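Local coordinates for protein ATP:cob(I)alamin adenosyltransferase (Salmonella enterica subsp. enterica serovar Livingstone, PDB 5CX7) that binds heme in its C-terminal domain and, as the whole enzyme, probably converts cob(I)alamin to adenosylcobalamin, the cofactor of propanediol dehydratase, at residues V33-S38 / W50-A55; S60-K65 / K100-G105; V10-H15 / Y108-D113. One frame throughout, in Å; residues are numbered along the deposited sequence.

Interaction 1: residues V33-S38 / W50-A55. With HEM (protoporphyrin IX containing Fe), chain B.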
loop_
_atom_site.group_PDB
_atom_site.type_symbol
_atom_site.label_atom_id
_atom_site.label_comp_id
_atom_site.label_asym_id
_atom_site.label_seq_id
_atom_site.Cartn_x
_atom_site.Cartn_y
_atom_site.Cartn_z
ATOM N N VAL E 33 -6.037 -16.660 28.494
ATOM C CA VAL E 33 -6.058 -16.321 27.088
ATOM C C VAL E 33 -4.867 -15.389 26.815
ATOM O O VAL E 33 -4.686 -14.408 27.508
ATOM C CB VAL E 33 -7.396 -15.773 26.624
ATOM C CG1 VAL E 33 -7.859 -14.621 27.467
ATOM C CG2 VAL E 33 -7.336 -15.362 25.154
ATOM N N PRO E 34 -3.998 -15.789 25.906
ATOM C CA PRO E 34 -2.916 -14.886 25.555
ATOM C C PRO E 34 -3.350 -13.739 24.657
ATOM O O PRO E 34 -4.055 -13.970 23.683
ATOM C CB PRO E 34 -1.930 -15.800 24.807
ATOM C CG PRO E 34 -2.723 -16.919 24.279
ATOM C CD PRO E 34 -3.966 -17.045 25.110
ATOM N N VAL E 35 -2.962 -12.519 25.018
ATOM C CA VAL E 35 -3.340 -11.328 24.274
ATOM C C VAL E 35 -2.141 -10.504 23.870
ATOM O O VAL E 35 -1.030 -10.676 24.373
ATOM C CB VAL E 35 -4.376 -10.447 25.022
ATOM C CG1 VAL E 35 -5.662 -11.238 25.295
ATOM C CG2 VAL E 35 -3.800 -9.868 26.323
ATOM N N VAL E 36 -2.420 -9.551 22.961
ATOM C CA VAL E 36 -1.584 -8.467 22.741
ATOM C C VAL E 36 -2.219 -7.228 23.401
ATOM O O VAL E 36 -3.411 -7.003 23.291
ATOM C CB VAL E 36 -1.386 -8.174 21.197
ATOM C CG1 VAL E 36 -0.561 -6.899 20.967
ATOM C CG2 VAL E 36 -0.744 -9.324 20.510
ATOM N N VAL E 37 -1.372 -6.439 24.058
ATOM C CA VAL E 37 -1.737 -5.191 24.773
ATOM C C VAL E 37 -1.074 -4.060 24.097
ATOM O O VAL E 37 0.119 -4.140 23.787
ATOM C CB VAL E 37 -1.194 -5.160 26.242
ATOM C CG1 VAL E 37 -1.598 -3.907 26.964
ATOM C CG2 VAL E 37 -1.640 -6.393 26.993
ATOM N N SER E 38 -1.823 -3.027 23.810
ATOM C CA SER E 38 -1.270 -1.909 23.159
ATOM C C SER E 38 -1.791 -0.644 23.793
ATOM O O SER E 38 -2.969 -0.513 24.071
ATOM C CB SER E 38 -1.619 -1.908 21.630
ATOM O OG SER E 38 -1.258 -0.636 21.030
ATOM N N TRP E 50 2.867 -5.112 24.123
ATOM C CA TRP E 50 3.311 -6.358 24.750
ATOM C C TRP E 50 2.525 -7.525 24.263
ATOM O O TRP E 50 1.313 -7.548 24.288
ATOM C CB TRP E 50 3.119 -6.258 26.296
ATOM C CG TRP E 50 3.712 -7.424 26.987
ATOM C CD1 TRP E 50 3.158 -8.663 27.129
ATOM C CD2 TRP E 50 5.025 -7.518 27.519
ATOM N NE1 TRP E 50 4.025 -9.501 27.794
ATOM C CE2 TRP E 50 5.181 -8.824 28.038
ATOM C CE3 TRP E 50 6.079 -6.611 27.656
ATOM C CZ2 TRP E 50 6.339 -9.239 28.673
ATOM C CZ3 TRP E 50 7.242 -7.034 28.328
ATOM C CH2 TRP E 50 7.371 -8.318 28.781
ATOM N N ARG E 51 3.219 -8.534 23.722
ATOM C CA ARG E 51 2.577 -9.711 23.208
ATOM C C ARG E 51 2.850 -10.893 24.083
ATOM O O ARG E 51 3.999 -11.264 24.277
ATOM C CB ARG E 51 3.079 -10.080 21.802
ATOM C CG ARG E 51 2.530 -11.390 21.258
ATOM C CD ARG E 51 2.949 -11.667 19.790
ATOM N NE ARG E 51 2.290 -12.889 19.311
ATOM C CZ ARG E 51 2.744 -14.137 19.404
ATOM N NH1 ARG E 51 3.941 -14.418 19.914
ATOM N NH2 ARG E 51 1.997 -15.141 18.922
ATOM N N MET E 52 1.806 -11.529 24.509
ATOM C CA MET E 52 1.914 -12.771 25.310
ATOM C C MET E 52 2.147 -13.956 24.396
ATOM O O MET E 52 1.659 -13.974 23.235
ATOM C CB MET E 52 0.678 -12.991 26.149
ATOM C CG MET E 52 0.423 -11.910 27.153
ATOM S SD MET E 52 -1.152 -12.020 27.983
ATOM C CE MET E 52 -0.942 -13.608 28.845
ATOM N N PRO E 53 2.924 -14.942 24.879
ATOM C CA PRO E 53 3.197 -16.098 24.022
ATOM C C PRO E 53 1.920 -16.761 23.502
ATOM O O PRO E 53 0.937 -16.860 24.211
ATOM C CB PRO E 53 3.994 -17.060 24.942
ATOM C CG PRO E 53 4.536 -16.212 26.011
ATOM C CD PRO E 53 3.562 -15.064 26.219
ATOM N N ASP E 54 1.950 -17.155 22.225
ATOM C CA ASP E 54 0.847 -17.818 21.541
ATOM C C ASP E 54 -0.401 -16.973 21.312
ATOM O O ASP E 54 -1.415 -17.517 20.871
ATOM C CB ASP E 54 0.430 -19.126 22.227
ATOM C CG ASP E 54 1.557 -20.115 22.335
ATOM O OD1 ASP E 54 2.263 -20.322 21.341
ATOM O OD2 ASP E 54 1.716 -20.701 23.436
ATOM N N ALA E 55 -0.336 -15.663 21.507
ATOM C CA ALA E 55 -1.462 -14.823 21.105
ATOM C C ALA E 55 -1.742 -14.988 19.601
ATOM O O ALA E 55 -0.827 -15.132 18.775
ATOM C CB ALA E 55 -1.203 -13.360 21.413
HETATM C CHA HEM B . 9.160 -3.606 37.826
HETATM C CHB HEM B . 9.993 -1.588 33.475
HETATM C CHC HEM B . 6.588 -4.560 31.761
HETATM C CHD HEM B . 6.136 -6.795 35.996
HETATM C C1A HEM B . 9.604 -2.818 36.813
HETATM C C2A HEM B . 10.469 -1.729 36.995
HETATM C C3A HEM B . 10.695 -1.161 35.771
HETATM C C4A HEM B . 10.007 -1.892 34.807
HETATM C CMA HEM B . 11.544 0.064 35.479
HETATM C CAA HEM B . 11.032 -1.212 38.313
HETATM C CBA HEM B . 10.119 -0.027 38.721
HETATM C CGA HEM B . 9.916 0.117 40.210
HETATM O O1A HEM B . 10.557 1.011 40.824
HETATM O O2A HEM B . 9.099 -0.638 40.802
HETATM C C1B HEM B . 9.144 -2.241 32.606
HETATM C C2B HEM B . 9.021 -1.913 31.255
HETATM C C3B HEM B . 8.062 -2.745 30.757
HETATM C C4B HEM B . 7.575 -3.592 31.874
HETATM C CMB HEM B . 9.847 -0.821 30.563
HETATM C CAB HEM B . 7.671 -2.726 29.334
HETATM C CBB HEM B . 6.798 -3.488 28.718
HETATM C C1C HEM B . 6.142 -5.420 32.750
HETATM C C2C HEM B . 5.139 -6.418 32.564
HETATM C C3C HEM B . 5.025 -7.068 33.805
HETATM C C4C HEM B . 5.958 -6.426 34.692
HETATM C CMC HEM B . 4.356 -6.718 31.274
HETATM C CAC HEM B . 4.159 -8.201 34.271
HETATM C CBC HEM B . 3.293 -8.874 33.556
HETATM C C1D HEM B . 6.961 -6.054 36.812
HETATM C C2D HEM B . 7.032 -6.457 38.219
HETATM C C3D HEM B . 7.866 -5.557 38.780
HETATM C C4D HEM B . 8.302 -4.654 37.678
HETATM C CMD HEM B . 6.312 -7.636 38.855
HETATM C CAD HEM B . 8.308 -5.543 40.248
HETATM C CBD HEM B . 7.197 -5.222 41.252
HETATM C CGD HEM B . 7.357 -3.866 41.906
HETATM O O1D HEM B . 7.296 -3.752 43.175
HETATM O O2D HEM B . 7.510 -2.855 41.174
HETATM N NA HEM B . 9.305 -2.889 35.450
HETATM N NB HEM B . 8.293 -3.217 32.916
HETATM N NC HEM B . 6.577 -5.404 34.049
HETATM N ND HEM B . 7.727 -4.963 36.525
HETATM FE FE HEM B . 8.001 -4.087 34.799
#

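Interaction 2: residues S60-K65 / K100-G105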
loop_
_atom_site.group_PDB
_atom_site.type_symbol
_atom_site.label_atom_id
_atom_site.label_comp_id
_atom_site.label_asym_id
_atom_site.label_seq_id
_atom_site.Cartn_x
_atom_site.Cartn_y
_atom_site.Cartn_z
ATOM N N SER E 60 -1.706 -8.971 16.892
ATOM C CA SER E 60 -0.580 -8.023 16.641
ATOM C C SER E 60 -0.990 -6.769 15.863
ATOM O O SER E 60 -0.401 -5.707 16.040
ATOM C CB SER E 60 0.621 -8.707 15.970
ATOM O OG SER E 60 1.131 -9.684 16.876
ATOM N N GLU E 61 -1.985 -6.910 15.016
ATOM C CA GLU E 61 -2.509 -5.772 14.208
ATOM C C GLU E 61 -3.745 -5.198 14.859
ATOM O O GLU E 61 -3.859 -3.990 14.968
ATOM C CB GLU E 61 -2.785 -6.286 12.774
ATOM C CG GLU E 61 -3.328 -5.231 11.832
ATOM C CD GLU E 61 -3.218 -5.600 10.366
ATOM O OE1 GLU E 61 -2.620 -6.664 10.014
ATOM O OE2 GLU E 61 -3.798 -4.848 9.517
ATOM N N LEU E 62 -4.632 -6.081 15.366
ATOM C CA LEU E 62 -5.880 -5.593 15.945
ATOM C C LEU E 62 -5.730 -4.808 17.260
ATOM O O LEU E 62 -6.404 -3.758 17.443
ATOM C CB LEU E 62 -6.893 -6.742 16.210
ATOM C CG LEU E 62 -7.415 -7.456 15.002
ATOM C CD1 LEU E 62 -8.198 -8.656 15.399
ATOM C CD2 LEU E 62 -8.222 -6.557 14.053
ATOM N N ALA E 63 -4.827 -5.218 18.133
ATOM C CA ALA E 63 -4.686 -4.462 19.416
ATOM C C ALA E 63 -4.214 -2.979 19.226
ATOM O O ALA E 63 -4.878 -2.063 19.748
ATOM C CB ALA E 63 -3.833 -5.201 20.443
ATOM N N PRO E 64 -3.137 -2.728 18.425
ATOM C CA PRO E 64 -2.743 -1.334 18.253
ATOM C C PRO E 64 -3.792 -0.555 17.507
ATOM O O PRO E 64 -4.004 0.657 17.782
ATOM C CB PRO E 64 -1.444 -1.399 17.445
ATOM C CG PRO E 64 -0.994 -2.844 17.569
ATOM C CD PRO E 64 -2.127 -3.685 17.922
ATOM N N LYS E 65 -4.441 -1.191 16.560
ATOM C CA LYS E 65 -5.577 -0.508 15.872
ATOM C C LYS E 65 -6.705 -0.119 16.797
ATOM O O LYS E 65 -7.322 0.949 16.649
ATOM C CB LYS E 65 -6.095 -1.343 14.692
ATOM C CG LYS E 65 -5.054 -1.333 13.534
ATOM C CD LYS E 65 -5.534 -2.162 12.392
ATOM C CE LYS E 65 -4.609 -1.833 11.147
ATOM N NZ LYS E 65 -5.125 -2.507 9.957
ATOM N N LYS E 100 -7.669 1.162 9.342
ATOM C CA LYS E 100 -7.028 1.720 10.537
ATOM C C LYS E 100 -7.922 1.700 11.773
ATOM O O LYS E 100 -7.406 1.770 12.897
ATOM C CB LYS E 100 -6.566 3.133 10.301
ATOM C CG LYS E 100 -5.344 3.134 9.381
ATOM C CD LYS E 100 -4.641 4.453 9.427
ATOM C CE LYS E 100 -5.495 5.537 8.849
ATOM N NZ LYS E 100 -5.621 5.312 7.391
ATOM N N VAL E 101 -9.223 1.639 11.582
ATOM C CA VAL E 101 -10.177 1.635 12.672
ATOM C C VAL E 101 -10.758 0.220 12.841
ATOM O O VAL E 101 -11.034 -0.463 11.854
ATOM C CB VAL E 101 -11.317 2.645 12.578
ATOM C CG1 VAL E 101 -10.735 4.064 12.652
ATOM C CG2 VAL E 101 -12.193 2.413 11.379
ATOM N N VAL E 102 -10.917 -0.197 14.114
ATOM C CA VAL E 102 -11.554 -1.446 14.458
ATOM C C VAL E 102 -12.799 -1.105 15.212
ATOM O O VAL E 102 -12.751 -0.278 16.151
ATOM C CB VAL E 102 -10.585 -2.349 15.284
ATOM C CG1 VAL E 102 -11.336 -3.558 15.826
ATOM C CG2 VAL E 102 -9.402 -2.818 14.432
ATOM N N THR E 103 -13.891 -1.750 14.866
ATOM C CA THR E 103 -15.221 -1.355 15.315
ATOM C C THR E 103 -15.920 -2.363 16.199
ATOM O O THR E 103 -17.143 -2.293 16.434
ATOM C CB THR E 103 -16.092 -1.047 14.093
ATOM O OG1 THR E 103 -16.087 -2.178 13.206
ATOM C CG2 THR E 103 -15.479 0.142 13.338
ATOM N N PHE E 104 -15.153 -3.331 16.695
ATOM C CA PHE E 104 -15.632 -4.196 17.797
ATOM C C PHE E 104 -14.801 -3.981 19.026
ATOM O O PHE E 104 -13.735 -3.395 19.012
ATOM C CB PHE E 104 -15.687 -5.698 17.359
ATOM C CG PHE E 104 -14.415 -6.212 16.718
ATOM C CD1 PHE E 104 -13.328 -6.627 17.496
ATOM C CD2 PHE E 104 -14.337 -6.391 15.337
ATOM C CE1 PHE E 104 -12.148 -7.089 16.910
ATOM C CE2 PHE E 104 -13.194 -6.926 14.768
ATOM C CZ PHE E 104 -12.077 -7.215 15.526
ATOM N N GLY E 105 -15.346 -4.488 20.152
ATOM C CA GLY E 105 -14.801 -4.197 21.440
ATOM C C GLY E 105 -13.382 -4.575 21.715
ATOM O O GLY E 105 -12.804 -5.534 21.182
#

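Interaction 3: residues V10-H15 / Y108-D113. With HEM (protoporphyrin IX containing Fe), chain B.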
loop_
_atom_site.group_PDB
_atom_site.type_symbol
_atom_site.label_atom_id
_atom_site.label_comp_id
_atom_site.label_asym_id
_atom_site.label_seq_id
_atom_site.Cartn_x
_atom_site.Cartn_y
_atom_site.Cartn_z
ATOM N N VAL E 10 -1.718 15.874 33.571
ATOM C CA VAL E 10 -2.487 14.677 33.514
ATOM C C VAL E 10 -1.964 13.658 32.479
ATOM O O VAL E 10 -2.521 12.683 32.551
ATOM C CB VAL E 10 -4.055 14.844 33.449
ATOM C CG1 VAL E 10 -4.543 15.847 34.463
ATOM C CG2 VAL E 10 -4.362 15.419 32.107
ATOM N N ALA E 11 -0.963 13.813 31.592
ATOM C CA ALA E 11 -0.554 12.710 30.671
ATOM C C ALA E 11 -0.306 11.384 31.360
ATOM O O ALA E 11 -0.182 11.308 32.574
ATOM C CB ALA E 11 0.718 13.103 29.893
ATOM N N LEU E 12 -0.235 10.305 30.583
ATOM C CA LEU E 12 0.193 9.020 31.131
ATOM C C LEU E 12 1.644 9.003 31.569
ATOM O O LEU E 12 2.516 9.290 30.779
ATOM C CB LEU E 12 -0.015 7.867 30.096
ATOM C CG LEU E 12 -1.483 7.598 29.740
ATOM C CD1 LEU E 12 -1.549 6.720 28.454
ATOM C CD2 LEU E 12 -2.262 6.918 30.838
ATOM N N SER E 13 1.887 8.626 32.830
ATOM C CA SER E 13 3.222 8.554 33.395
ATOM C C SER E 13 3.775 7.183 33.105
ATOM O O SER E 13 3.012 6.282 32.735
ATOM C CB SER E 13 3.130 8.764 34.919
ATOM O OG SER E 13 2.366 7.731 35.547
ATOM N N PHE E 14 5.060 6.994 33.423
ATOM C CA PHE E 14 5.685 5.686 33.423
ATOM C C PHE E 14 4.906 4.700 34.247
ATOM O O PHE E 14 4.545 3.570 33.810
ATOM C CB PHE E 14 7.146 5.682 33.940
ATOM C CG PHE E 14 7.668 4.267 34.223
ATOM C CD1 PHE E 14 8.018 3.453 33.212
ATOM C CD2 PHE E 14 7.599 3.734 35.508
ATOM C CE1 PHE E 14 8.422 2.144 33.444
ATOM C CE2 PHE E 14 7.968 2.420 35.769
ATOM C CZ PHE E 14 8.382 1.616 34.716
ATOM N N HIS E 15 4.594 5.080 35.480
ATOM C CA HIS E 15 3.793 4.239 36.332
ATOM C C HIS E 15 2.413 3.868 35.723
ATOM O O HIS E 15 1.916 2.745 35.858
ATOM C CB HIS E 15 3.606 4.924 37.725
ATOM C CG HIS E 15 2.756 4.130 38.674
ATOM N ND1 HIS E 15 3.224 3.067 39.430
ATOM C CD2 HIS E 15 1.451 4.269 38.995
ATOM C CE1 HIS E 15 2.238 2.574 40.160
ATOM N NE2 HIS E 15 1.165 3.304 39.936
ATOM N N TYR E 108 -10.387 1.239 24.425
ATOM C CA TYR E 108 -10.954 2.275 25.241
ATOM C C TYR E 108 -10.103 3.527 25.204
ATOM O O TYR E 108 -8.876 3.481 25.178
ATOM C CB TYR E 108 -11.046 1.809 26.712
ATOM C CG TYR E 108 -12.108 0.830 26.900
ATOM C CD1 TYR E 108 -11.860 -0.509 26.632
ATOM C CD2 TYR E 108 -13.345 1.168 27.396
ATOM C CE1 TYR E 108 -12.818 -1.446 26.861
ATOM C CE2 TYR E 108 -14.368 0.217 27.563
ATOM C CZ TYR E 108 -14.052 -1.097 27.303
ATOM O OH TYR E 108 -14.948 -2.112 27.461
ATOM N N ALA E 109 -10.774 4.663 25.163
ATOM C CA ALA E 109 -10.149 5.952 25.285
ATOM C C ALA E 109 -9.933 6.245 26.777
ATOM O O ALA E 109 -10.734 5.847 27.609
ATOM C CB ALA E 109 -11.026 7.013 24.694
ATOM N N LEU E 110 -8.818 6.858 27.091
ATOM C CA LEU E 110 -8.412 7.113 28.477
ATOM C C LEU E 110 -8.465 8.634 28.700
ATOM O O LEU E 110 -7.802 9.392 27.983
ATOM C CB LEU E 110 -7.037 6.600 28.733
ATOM C CG LEU E 110 -6.805 5.129 28.364
ATOM C CD1 LEU E 110 -5.356 4.757 28.548
ATOM C CD2 LEU E 110 -7.684 4.190 29.161
ATOM N N TRP E 111 -9.171 9.038 29.747
ATOM C CA TRP E 111 -9.401 10.455 30.072
ATOM C C TRP E 111 -9.065 10.785 31.532
ATOM O O TRP E 111 -9.194 9.942 32.409
ATOM C CB TRP E 111 -10.866 10.797 29.896
ATOM C CG TRP E 111 -11.429 10.623 28.563
ATOM C CD1 TRP E 111 -11.875 9.475 28.026
ATOM C CD2 TRP E 111 -11.637 11.642 27.575
ATOM N NE1 TRP E 111 -12.334 9.700 26.752
ATOM C CE2 TRP E 111 -12.181 11.022 26.448
ATOM C CE3 TRP E 111 -11.430 13.027 27.555
ATOM C CZ2 TRP E 111 -12.549 11.743 25.289
ATOM C CZ3 TRP E 111 -11.756 13.746 26.414
ATOM C CH2 TRP E 111 -12.308 13.123 25.301
ATOM N N ARG E 112 -8.513 11.980 31.755
ATOM C CA ARG E 112 -8.216 12.511 33.118
ATOM C C ARG E 112 -8.623 13.950 33.107
ATOM O O ARG E 112 -8.074 14.702 32.286
ATOM C CB ARG E 112 -6.708 12.478 33.466
ATOM C CG ARG E 112 -6.377 11.648 34.641
ATOM C CD ARG E 112 -4.885 11.804 35.026
ATOM N NE ARG E 112 -4.637 10.466 35.435
ATOM C CZ ARG E 112 -3.584 9.733 35.115
ATOM N NH1 ARG E 112 -2.583 10.193 34.369
ATOM N NH2 ARG E 112 -3.536 8.531 35.591
ATOM N N ASP E 113 -9.448 14.355 34.072
ATOM C CA ASP E 113 -9.831 15.775 34.225
ATOM C C ASP E 113 -10.333 16.400 32.927
ATOM O O ASP E 113 -9.910 17.506 32.564
ATOM C CB ASP E 113 -8.655 16.620 34.766
ATOM C CG ASP E 113 -8.147 16.164 36.150
ATOM O OD1 ASP E 113 -8.896 15.495 36.901
ATOM O OD2 ASP E 113 -6.935 16.383 36.461
HETATM C CHA HEM B . 9.160 -3.606 37.826
HETATM C CHB HEM B . 9.993 -1.588 33.475
HETATM C CHC HEM B . 6.588 -4.560 31.761
HETATM C CHD HEM B . 6.136 -6.795 35.996
HETATM C C1A HEM B . 9.604 -2.818 36.813
HETATM C C2A HEM B . 10.469 -1.729 36.995
HETATM C C3A HEM B . 10.695 -1.161 35.771
HETATM C C4A HEM B . 10.007 -1.892 34.807
HETATM C CMA HEM B . 11.544 0.064 35.479
HETATM C CAA HEM B . 11.032 -1.212 38.313
HETATM C CBA HEM B . 10.119 -0.027 38.721
HETATM C CGA HEM B . 9.916 0.117 40.210
HETATM O O1A HEM B . 10.557 1.011 40.824
HETATM O O2A HEM B . 9.099 -0.638 40.802
HETATM C C1B HEM B . 9.144 -2.241 32.606
HETATM C C2B HEM B . 9.021 -1.913 31.255
HETATM C C3B HEM B . 8.062 -2.745 30.757
HETATM C C4B HEM B . 7.575 -3.592 31.874
HETATM C CMB HEM B . 9.847 -0.821 30.563
HETATM C CAB HEM B . 7.671 -2.726 29.334
HETATM C CBB HEM B . 6.798 -3.488 28.718
HETATM C C1C HEM B . 6.142 -5.420 32.750
HETATM C C2C HEM B . 5.139 -6.418 32.564
HETATM C C3C HEM B . 5.025 -7.068 33.805
HETATM C C4C HEM B . 5.958 -6.426 34.692
HETATM C CMC HEM B . 4.356 -6.718 31.274
HETATM C CAC HEM B . 4.159 -8.201 34.271
HETATM C CBC HEM B . 3.293 -8.874 33.556
HETATM C C1D HEM B . 6.961 -6.054 36.812
HETATM C C2D HEM B . 7.032 -6.457 38.219
HETATM C C3D HEM B . 7.866 -5.557 38.780
HETATM C C4D HEM B . 8.302 -4.654 37.678
HETATM C CMD HEM B . 6.312 -7.636 38.855
HETATM C CAD HEM B . 8.308 -5.543 40.248
HETATM C CBD HEM B . 7.197 -5.222 41.252
HETATM C CGD HEM B . 7.357 -3.866 41.906
HETATM O O1D HEM B . 7.296 -3.752 43.175
HETATM O O2D HEM B . 7.510 -2.855 41.174
HETATM N NA HEM B . 9.305 -2.889 35.450
HETATM N NB HEM B . 8.293 -3.217 32.916
HETATM N NC HEM B . 6.577 -5.404 34.049
HETATM N ND HEM B . 7.727 -4.963 36.525
HETATM FE FE HEM B . 8.001 -4.087 34.799
#

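Interaction 1: residues V33-S38 / W50-A55
The backbone N-H of Val35 points almost straight at the sulphur of Met52, a weak hydrogen bond with Val35 N 3.5 Å from Met52 SD and an angle of 174° at the hydrogen. The same two residues are tied the other way by Met52 N to Val35 O (3.0 Å), while Val35 CG2 packs alongside Met52 SD. With chi3 at 63°, the Met52 chain bends and its CE turns back to Pro34 CA. Further along, two hydrogen bonds of 2.9 Å, Val37 N to Trp50 O and Trp50 N to Val37 O, make Val37 and Trp50 an antiparallel hydrogen-bonded pair. Val36 and Arg51 form the adjacent non-hydrogen-bonded pair, and Val36 CG2 lies 3.9 Å from Arg51 CG. In the type II turn from Met52 to Ala55, Pro53 O and Ala55 CB lie against Pro34 CB, and Arg51 NH2 bonds Ala55 O on a lone pair. The Trp50 ring leads away from segment 33-38 toward the heme: heme CMC stands 3.8 Å above the plane, over its centre, and heme CBB approaches CE3. The contact is the open end of a beta hairpin that carries a tryptophan wall of the heme pocket.

Interaction 2: residues S60-K65 / K100-G105
Lys65 and Lys100 bring the two backbones closest, their CA atoms 6.0 Å apart, where helix 59-72 of the HbpS-like domain, a member of the GAF clan, passes the irregular segment 100-105 that leads toward strand 107-112. The helix is kinked at Pro64, whose N has no bond to the preceding turn. No hydrogen bond crosses between the segments, and apolar side chains carry the contact. Val102 CG2 reaches the helix, 3.6 Å from Lys65 CB and 3.9 Å from Leu62 CD2, the Leu62 and Val102 side chains crossing at about a right angle. Leu62 CD1 meets the Phe104 ring at its edge, near the ring plane, 4.1 Å from CZ. Lys65 lays CB and CG beside Lys100 O and then runs extended, bringing NZ to Glu61 OE2 for a 2.7 Å salt bridge on the anti lone pair; NZ also bonds Gly99 O of the same chain and His96 O of a neighbouring subunit. Lys100 NZ instead forms a salt bridge with Glu61 of a different neighbouring subunit, which places this buried contact beside the subunit interfaces. Val102 packs with both methyls: while CG2 faces the helix, CG1, anti to the backbone N at chi1 171°, sits 3.7 Å above the plane of Phe104, over the ring centre.

Interaction 3: residues V10-H15 / Y108-D113
The N-terminal lead-in to helix 14-31, the helix that carries heme-pocket residues, is fastened to strand 107-112 where Val10 and Ala11 meet Arg112. Arg112 NH1 donates to Val10 O at 3.1 Å, with an angle of 156° at the hydrogen. The carbonyl oxygen lies near the guanidinium plane, whereas the donor sits above the carbonyl plane, 40° out of it. Ala11 O also approaches the guanidinium edge but makes too poor an angle for a bond. The aliphatic part of Arg112 slides past Val10 in the opposite direction, with Val10 CB 3.5 Å from Arg112 CD and 3.6 Å from Arg112 CB. NH1 also forms a salt bridge with Asp16 of the first helical turn. One polar group thus joins the lead-in, the helix start and the strand. Deeper in, Leu12 CD1 touches Leu110 CD1 at 4.3 Å. Ser13 is the N-cap, its OG bonding Asp16 N. Just beyond it, Phe14 brings CZ within 3.6 Å of heme CMA and its ring meets that of His18, probably an axial ligand of the iron. Strand 107-112 is an outermost strand of the sheet within this chain. In its neighbour 115-123, Ile115 and Ile117 touch Val10, and Ile117 also touches Leu12, while Leu110 touches both Leu20 of helix 14-31 and Ile138 of helix 127-139.

In the fold
Interactions 1 and 3 involve the two strands outermost within this chain in the same four-stranded sheet, 46-51 and 107-112, and both reach the heme, through Trp50 and Phe14. Their chemistry differs: interaction 1 is partly buried strand pairing extended by a turn, whereas interaction 3 lies at the surface and combines one arginine-to-carbonyl hydrogen bond with Val10 packed along the arginine's aliphatic part. Interaction 2 is buried, lacks hydrogen bonds across its segments and packs aliphatic and aromatic groups beside neighbouring subunits. It adjoins interaction 1 directly, since Val36 and Ser38 of the hairpin lie against Ala63 and Pro64 of helix 59-72. Interactions 2 and 3 fall on opposite sides of the chain's centre, although segments 100-105 and 108-113 nearly follow each other.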